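Local coordinates for alpha-glucosidase (Bacteroides thetaiotaomicron, PDB 5XFM), which hydrolyses terminal beta-L-arabinopyranosides and alpha-galactosides, as a bifunctional glycosidase of glycoside hydrolase family 97 that carries a calcium ion, at residues 508-511 / 512-516; 467-470 / 471-474; 342-345 / 346-350. The protein carries 1 engineered substitution. All coordinates share one frame; numbering follows the deposited sequence.

Interaction 1 of 3, residues 508-511 / 512-516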
loop_
_atom_site.group_PDB
_atom_site.type_symbol
_atom_site.label_atom_id
_atom_site.label_comp_id
_atom_site.label_asym_id
_atom_site.label_seq_id
_atom_site.Cartn_x
_atom_site.Cartn_y
_atom_site.Cartn_z
ATOM N N ARG A 508 -16.916 -5.773 17.910
ATOM C CA ARG A 508 -16.525 -4.497 17.332
ATOM C C ARG A 508 -16.560 -3.394 18.386
ATOM O O ARG A 508 -17.511 -3.306 19.156
ATOM C CB ARG A 508 -17.433 -4.124 16.163
ATOM C CG ARG A 508 -17.170 -2.720 15.621
ATOM C CD ARG A 508 -17.913 -2.446 14.322
ATOM N NE ARG A 508 -19.304 -2.894 14.333
ATOM C CZ ARG A 508 -20.349 -2.089 14.154
ATOM N NH1 ARG A 508 -20.158 -0.793 13.965
ATOM N NH2 ARG A 508 -21.584 -2.579 14.161
ATOM N N ARG A 509 -15.519 -2.562 18.408
ATOM C CA ARG A 509 -15.398 -1.488 19.391
ATOM C C ARG A 509 -15.735 -0.121 18.820
ATOM O O ARG A 509 -15.863 0.855 19.561
ATOM C CB ARG A 509 -13.983 -1.456 19.962
ATOM C CG ARG A 509 -13.588 -2.730 20.665
ATOM C CD ARG A 509 -14.560 -3.035 21.790
ATOM N NE ARG A 509 -13.993 -4.002 22.721
ATOM C CZ ARG A 509 -14.705 -4.739 23.565
ATOM N NH1 ARG A 509 -16.027 -4.626 23.598
ATOM N NH2 ARG A 509 -14.089 -5.590 24.375
ATOM N N THR A 510 -15.884 -0.061 17.501
ATOM C CA THR A 510 -16.134 1.190 16.800
ATOM C C THR A 510 -17.587 1.302 16.347
ATOM O O THR A 510 -18.317 0.316 16.331
ATOM C CB THR A 510 -15.218 1.324 15.576
ATOM O OG1 THR A 510 -15.298 0.123 14.798
ATOM C CG2 THR A 510 -13.778 1.543 16.007
ATOM N N THR A 511 -17.998 2.510 15.981
ATOM C CA THR A 511 -19.383 2.762 15.592
ATOM C C THR A 511 -19.665 2.483 14.115
ATOM O O THR A 511 -18.745 2.324 13.308
ATOM C CB THR A 511 -19.781 4.204 15.912
ATOM O OG1 THR A 511 -19.011 5.105 15.101
ATOM C CG2 THR A 511 -19.518 4.502 17.376
ATOM N N ASP A 512 -20.948 2.426 13.769
ATOM C CA ASP A 512 -21.350 2.197 12.391
ATOM C C ASP A 512 -20.826 3.307 11.490
ATOM O O ASP A 512 -20.322 3.044 10.397
ATOM C CB ASP A 512 -22.873 2.104 12.273
ATOM C CG ASP A 512 -23.449 0.912 13.013
ATOM O OD1 ASP A 512 -22.661 0.116 13.561
ATOM O OD2 ASP A 512 -24.692 0.766 13.035
ATOM N N VAL A 513 -20.927 4.546 11.955
ATOM C CA VAL A 513 -20.497 5.679 11.146
ATOM C C VAL A 513 -18.975 5.656 10.983
ATOM O O VAL A 513 -18.459 6.014 9.925
ATOM C CB VAL A 513 -20.961 7.022 11.749
ATOM C CG1 VAL A 513 -20.419 8.180 10.938
ATOM C CG2 VAL A 513 -22.479 7.089 11.748
ATOM N N PHE A 514 -18.265 5.208 12.017
ATOM C CA PHE A 514 -16.835 4.913 11.897
ATOM C C PHE A 514 -16.583 3.988 10.705
ATOM O O PHE A 514 -15.732 4.258 9.856
ATOM C CB PHE A 514 -16.300 4.279 13.187
ATOM C CG PHE A 514 -14.836 3.908 13.133
ATOM C CD1 PHE A 514 -14.415 2.745 12.496
ATOM C CD2 PHE A 514 -13.883 4.709 13.746
ATOM C CE1 PHE A 514 -13.077 2.408 12.444
ATOM C CE2 PHE A 514 -12.537 4.372 13.703
ATOM C CZ PHE A 514 -12.135 3.222 13.049
ATOM N N GLN A 515 -17.316 2.883 10.672
ATOM C CA GLN A 515 -17.180 1.894 9.608
ATOM C C GLN A 515 -17.466 2.461 8.228
ATOM O O GLN A 515 -16.773 2.128 7.269
ATOM C CB GLN A 515 -18.092 0.689 9.875
ATOM C CG GLN A 515 -17.742 -0.065 11.140
ATOM C CD GLN A 515 -16.367 -0.711 11.034
ATOM O OE1 GLN A 515 -16.037 -1.328 10.019
ATOM N NE2 GLN A 515 -15.564 -0.574 12.081
ATOM N N LEU A 516 -18.528 3.256 8.120
ATOM C CA LEU A 516 -18.896 3.899 6.864
ATOM C C LEU A 516 -17.769 4.844 6.404
ATOM O O LEU A 516 -17.367 4.836 5.237
ATOM C CB LEU A 516 -20.230 4.642 7.020
ATOM C CG LEU A 516 -21.449 3.804 7.456
ATOM C CD1 LEU A 516 -22.724 4.636 7.468
ATOM C CD2 LEU A 516 -21.653 2.549 6.608
#
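Arg508 and Asp512 face each other across the turn into helix 512-521, their side chains crossing at about a right angle. The guanidinium and carboxylate planes are nearly coplanar, 24° apart. NH1 and NH2 of Arg508 both grip one oxygen, OD1 of Asp512, with NH1 at 2.7 Å. Arg508 NE bonds to Asn495 O, which further fixes the guanidinium's rotation. Two residues on, Thr510 lies over one face of the Phe514 ring. Its CG2 sits 3.6 Å from the ring centroid, only 4° off the normal, a CH-pi contact. With CG trans to the backbone N, the Phe514 ring swings back toward the loop and lays one face under that methyl. The Gln515 side chain bends at chi2 (-65°) and turns back along Arg508. Its NE2 donates to Thr510 OG1 at 2.8 Å, with the oxygen close to the amide plane. The same NE2 also reaches Glu470, and OE1 takes the Leu493 N-H. Glu470 binds Thr510 OG1 as well. Thr511 is the N-cap: its OG1 accepts from Phe514 N at 3.2 Å and is also bonded to Asp609. Thr511 O accepts from Gln515 N, the first full helical bond. The buried charge of Arg508 is thus met by Asp512, whose position in the first turn probably also suits the helix dipole, while the threonine cap satisfies an N-H that the helix itself cannot.

Interaction 2 of 3, residues 467-470 / 471-474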
loop_
_atom_site.group_PDB
_atom_site.type_symbol
_atom_site.label_atom_id
_atom_site.label_comp_id
_atom_site.label_asym_id
_atom_site.label_seq_id
_atom_site.Cartn_x
_atom_site.Cartn_y
_atom_site.Cartn_z
ATOM N N CYS A 467 -9.651 -5.861 17.359
ATOM C CA CYS A 467 -10.863 -5.053 17.486
ATOM C C CYS A 467 -10.593 -3.829 18.355
ATOM O O CYS A 467 -11.085 -2.737 18.071
ATOM C CB CYS A 467 -12.022 -5.859 18.082
ATOM S SG CYS A 467 -12.830 -7.000 16.950
ATOM N N ASP A 468 -9.837 -4.031 19.432
ATOM C CA ASP A 468 -9.533 -2.955 20.367
ATOM C C ASP A 468 -8.592 -1.939 19.726
ATOM O O ASP A 468 -8.603 -0.760 20.081
ATOM C CB ASP A 468 -8.919 -3.503 21.666
ATOM C CG ASP A 468 -9.887 -4.389 22.457
ATOM O OD1 ASP A 468 -11.109 -4.347 22.202
ATOM O OD2 ASP A 468 -9.421 -5.117 23.357
ATOM N N GLU A 469 -7.791 -2.400 18.769
ATOM C CA GLU A 469 -6.781 -1.564 18.123
ATOM C C GLU A 469 -7.239 -0.989 16.789
ATOM O O GLU A 469 -6.499 -0.234 16.148
ATOM C CB GLU A 469 -5.501 -2.375 17.897
ATOM C CG GLU A 469 -4.806 -2.848 19.154
ATOM C CD GLU A 469 -3.996 -1.750 19.806
ATOM O OE1 GLU A 469 -2.998 -1.315 19.190
ATOM O OE2 GLU A 469 -4.355 -1.317 20.923
ATOM N N GLU A 470 -8.457 -1.331 16.378
ATOM C CA GLU A 470 -8.943 -0.959 15.050
ATOM C C GLU A 470 -8.782 0.521 14.724
ATOM O O GLU A 470 -8.255 0.882 13.658
ATOM C CB GLU A 470 -10.414 -1.338 14.883
ATOM C CG GLU A 470 -10.959 -0.910 13.527
ATOM C CD GLU A 470 -12.451 -1.101 13.386
ATOM O OE1 GLU A 470 -13.140 -1.250 14.420
ATOM O OE2 GLU A 470 -12.936 -1.081 12.236
ATOM N N ALA A 471 -9.239 1.375 15.633
ATOM C CA ALA A 471 -9.226 2.813 15.385
ATOM C C ALA A 471 -7.802 3.338 15.201
ATOM O O ALA A 471 -7.535 4.113 14.293
ATOM C CB ALA A 471 -9.929 3.546 16.516
ATOM N N PHE A 472 -6.892 2.878 16.050
ATOM C CA PHE A 472 -5.477 3.237 15.988
ATOM C C PHE A 472 -4.865 2.958 14.595
ATOM O O PHE A 472 -4.287 3.857 13.953
ATOM C CB PHE A 472 -4.740 2.478 17.104
ATOM C CG PHE A 472 -3.244 2.613 17.079
ATOM C CD1 PHE A 472 -2.638 3.815 17.403
ATOM C CD2 PHE A 472 -2.445 1.516 16.797
ATOM C CE1 PHE A 472 -1.259 3.932 17.403
ATOM C CE2 PHE A 472 -1.069 1.622 16.798
ATOM C CZ PHE A 472 -0.473 2.833 17.099
ATOM N N ASN A 473 -5.018 1.724 14.121
ATOM C CA ASN A 473 -4.479 1.326 12.822
ATOM C C ASN A 473 -5.164 2.046 11.659
ATOM O O ASN A 473 -4.505 2.442 10.678
ATOM C CB ASN A 473 -4.592 -0.191 12.649
ATOM C CG ASN A 473 -3.679 -0.954 13.595
ATOM O OD1 ASN A 473 -4.128 -1.816 14.362
ATOM N ND2 ASN A 473 -2.388 -0.638 13.548
ATOM N N THR A 474 -6.479 2.235 11.775
ATOM C CA THR A 474 -7.227 3.041 10.805
ATOM C C THR A 474 -6.672 4.468 10.742
ATOM O O THR A 474 -6.647 5.092 9.684
ATOM C CB THR A 474 -8.729 3.077 11.138
ATOM O OG1 THR A 474 -9.243 1.741 11.160
ATOM C CG2 THR A 474 -9.503 3.879 10.101
HETATM O O HOH W 1 -8.103 1.713 18.725
HETATM O O HOH W 2 -10.523 0.641 18.355
#
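Glu469 and Asn473, then Glu470 and Thr474, are joined by i to i+4 backbone bonds as the chain leaves helix 464-468 and starts helix 470-474. Asn473 N donates to Glu469 O at 3.2 Å, and Thr474 N to Glu470 O at 2.9 Å, both nearly in line with the carbonyl. Thr474 adds its hydroxyl. OG1 donates to Glu470 O at 2.8 Å, coming from above the carbonyl plane and not on a lone pair. This follows from chi1 of -58°, which sets OG1 beside the backbone N and turns it back over the preceding turn. The Glu470 side chain runs alongside Thr474 in the same direction, extended beyond CG. Its carboxylate goes on to Thr510 and Gln515. Glu469 bends at chi2 and lies beside Phe472, its OE1 3.7 Å from CD2, with carboxylate and ring planes 52° apart. At the junction, one water accepts from Phe472 N at 3.2 Å and donates to Asp468 O; another accepts from Ala471 N at 3.1 Å and may donate to the same oxygen. These waters serve N-H groups of the new helix's first turn, while Glu470 O is gripped by two donors of one residue: a polar join between short helices.

Interaction 3 of 3, residues 342-345 / 346-350; sequences QRMK and SLVEY
Arg343 and Ser346 meet through a backbone carbonyl on helix 341-353. Ser346 OG donates to Arg343 O at 2.8 Å; chi1 of 67° sets OG between the backbone N and the carbonyl carbon, from where it turns back to the carbonyl of the preceding turn. Leu347 N reaches the same oxygen at 3.0 Å, in the carbonyl plane, so two firm donors share it. Ser346 N adds a weak third bond. The next helical bonds follow in step: Val348 N to Met344 O at 2.8 Å and Glu349 N to Lys345 O at 2.9 Å. Ser346 OG also bonds to Tyr311 OH.

The charged pair is Lys345 and Glu349, both exposed. Their chains approach at a slant. Lys345 runs extended to its last bend at chi4 (-70°), which turns NZ toward the carboxylate. NZ stays 3.7 Å from Glu349 OE2, a long salt bridge that is probably weak. The chain of Glu349 also lies against the backbone, its CG 3.2 Å from Lys345 O.

The apolar contacts are looser. Met344 SD lies 4.3 Å from Leu347 CB, and Met344 CG is as far from Val348 CG2.

These three residues form the inner side of the helix. Met344 and Val348 rest on strand 357-363, and Met344 and Leu347 touch Ile331 of strand 328-331. Leu347 and Tyr350 pack on helix 311-324, where Tyr311 makes a cation-pi contact with Arg343. Met344 and Lys345 meet helix 382-395. The helix thus covers neighbouring parallel strands of the barrel-type catalytic domain, between two flanking helices.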
loop_
_atom_site.group_PDB
_atom_site.type_symbol
_atom_site.label_atom_id
_atom_site.label_comp_id
_atom_site.label_asym_id
_atom_site.label_seq_id
_atom_site.Cartn_x
_atom_site.Cartn_y
_atom_site.Cartn_z
ATOM N N GLN A 342 -16.333 -27.996 -11.626
ATOM C CA GLN A 342 -17.489 -28.302 -12.470
ATOM C C GLN A 342 -18.726 -27.495 -12.097
ATOM O O GLN A 342 -19.377 -26.915 -12.959
ATOM C CB GLN A 342 -17.830 -29.785 -12.362
ATOM C CG GLN A 342 -16.816 -30.716 -12.976
ATOM C CD GLN A 342 -16.507 -31.875 -12.056
ATOM O OE1 GLN A 342 -16.778 -31.815 -10.852
ATOM N NE2 GLN A 342 -15.918 -32.929 -12.606
ATOM N N ARG A 343 -19.037 -27.440 -10.805
ATOM C CA ARG A 343 -20.214 -26.704 -10.341
ATOM C C ARG A 343 -19.965 -25.207 -10.328
ATOM O O ARG A 343 -20.911 -24.402 -10.296
ATOM C CB ARG A 343 -20.657 -27.162 -8.950
ATOM C CG ARG A 343 -21.062 -28.616 -8.866
ATOM C CD ARG A 343 -21.961 -28.816 -7.668
ATOM N NE ARG A 343 -23.208 -28.082 -7.878
ATOM C CZ ARG A 343 -24.111 -27.828 -6.935
ATOM N NH1 ARG A 343 -23.903 -28.216 -5.683
ATOM N NH2 ARG A 343 -25.215 -27.158 -7.242
ATOM N N MET A 344 -18.686 -24.838 -10.325
ATOM C CA MET A 344 -18.299 -23.435 -10.404
ATOM C C MET A 344 -18.897 -22.769 -11.635
ATOM O O MET A 344 -19.250 -21.604 -11.585
ATOM C CB MET A 344 -16.779 -23.287 -10.424
ATOM C CG MET A 344 -16.304 -21.845 -10.332
ATOM S SD MET A 344 -17.036 -20.979 -8.917
ATOM C CE MET A 344 -16.383 -21.931 -7.546
ATOM N N LYS A 345 -19.036 -23.519 -12.723
ATOM C CA LYS A 345 -19.611 -22.996 -13.962
ATOM C C LYS A 345 -21.079 -22.611 -13.802
ATOM O O LYS A 345 -21.530 -21.577 -14.311
ATOM C CB LYS A 345 -19.459 -24.029 -15.077
ATOM C CG LYS A 345 -20.346 -23.799 -16.288
ATOM C CD LYS A 345 -19.982 -24.756 -17.414
ATOM C CE LYS A 345 -21.088 -24.836 -18.452
ATOM N NZ LYS A 345 -22.281 -25.535 -17.894
ATOM N N SER A 346 -21.824 -23.440 -13.084
ATOM C CA SER A 346 -23.233 -23.157 -12.852
ATOM C C SER A 346 -23.372 -22.026 -11.843
ATOM O O SER A 346 -24.312 -21.236 -11.911
ATOM C CB SER A 346 -23.971 -24.413 -12.379
ATOM O OG SER A 346 -23.543 -24.815 -11.091
ATOM N N LEU A 347 -22.417 -21.934 -10.924
ATOM C CA LEU A 347 -22.394 -20.821 -9.977
ATOM C C LEU A 347 -22.129 -19.504 -10.718
ATOM O O LEU A 347 -22.768 -18.483 -10.447
ATOM C CB LEU A 347 -21.342 -21.063 -8.889
ATOM C CG LEU A 347 -21.643 -20.645 -7.444
ATOM C CD1 LEU A 347 -23.089 -20.926 -7.038
ATOM C CD2 LEU A 347 -20.685 -21.346 -6.490
ATOM N N VAL A 348 -21.197 -19.539 -11.666
ATOM C CA VAL A 348 -20.877 -18.372 -12.491
ATOM C C VAL A 348 -22.083 -17.960 -13.330
ATOM O O VAL A 348 -22.402 -16.774 -13.437
ATOM C CB VAL A 348 -19.662 -18.638 -13.417
ATOM C CG1 VAL A 348 -19.511 -17.536 -14.451
ATOM C CG2 VAL A 348 -18.374 -18.790 -12.603
ATOM N N GLU A 349 -22.737 -18.942 -13.940
ATOM C CA GLU A 349 -23.941 -18.694 -14.731
ATOM C C GLU A 349 -25.034 -18.040 -13.878
ATOM O O GLU A 349 -25.672 -17.060 -14.284
ATOM C CB GLU A 349 -24.428 -19.999 -15.342
ATOM C CG GLU A 349 -23.599 -20.423 -16.534
ATOM C CD GLU A 349 -23.899 -21.836 -16.981
ATOM O OE1 GLU A 349 -24.315 -22.657 -16.131
ATOM O OE2 GLU A 349 -23.692 -22.130 -18.178
ATOM N N TYR A 350 -25.236 -18.593 -12.686
ATOM C CA TYR A 350 -26.226 -18.077 -11.752
ATOM C C TYR A 350 -25.908 -16.626 -11.389
ATOM O O TYR A 350 -26.789 -15.766 -11.416
ATOM C CB TYR A 350 -26.268 -18.939 -10.486
ATOM C CG TYR A 350 -27.272 -18.466 -9.458
ATOM C CD1 TYR A 350 -28.620 -18.795 -9.572
ATOM C CD2 TYR A 350 -26.879 -17.671 -8.389
ATOM C CE1 TYR A 350 -29.545 -18.360 -8.638
ATOM C CE2 TYR A 350 -27.796 -17.226 -7.456
ATOM C CZ TYR A 350 -29.128 -17.576 -7.582
ATOM O OH TYR A 350 -30.044 -17.137 -6.654
HETATM O O HOH W 3 -24.669 -27.816 -9.923
#

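Overall arrangement
Interactions 1 and 2 form one region; their centres lie 11 Å apart. The Glu470 carboxylate joins them, while Asp468 pairs with Arg509. Phe514 packs on helix 470-474. Interaction 3 stands apart, about 35 and 38 Å from the other two by centres, on an outlying helix of the catalytic domain. Interaction 1 is buried and rests on a close salt bridge, a cap and a CH-pi contact; its charges are met within the protein. Interaction 2 is partly buried and includes water. Interaction 3 is two-sided: apolar residues face the strands, and a long salt bridge lies at the exposed surface.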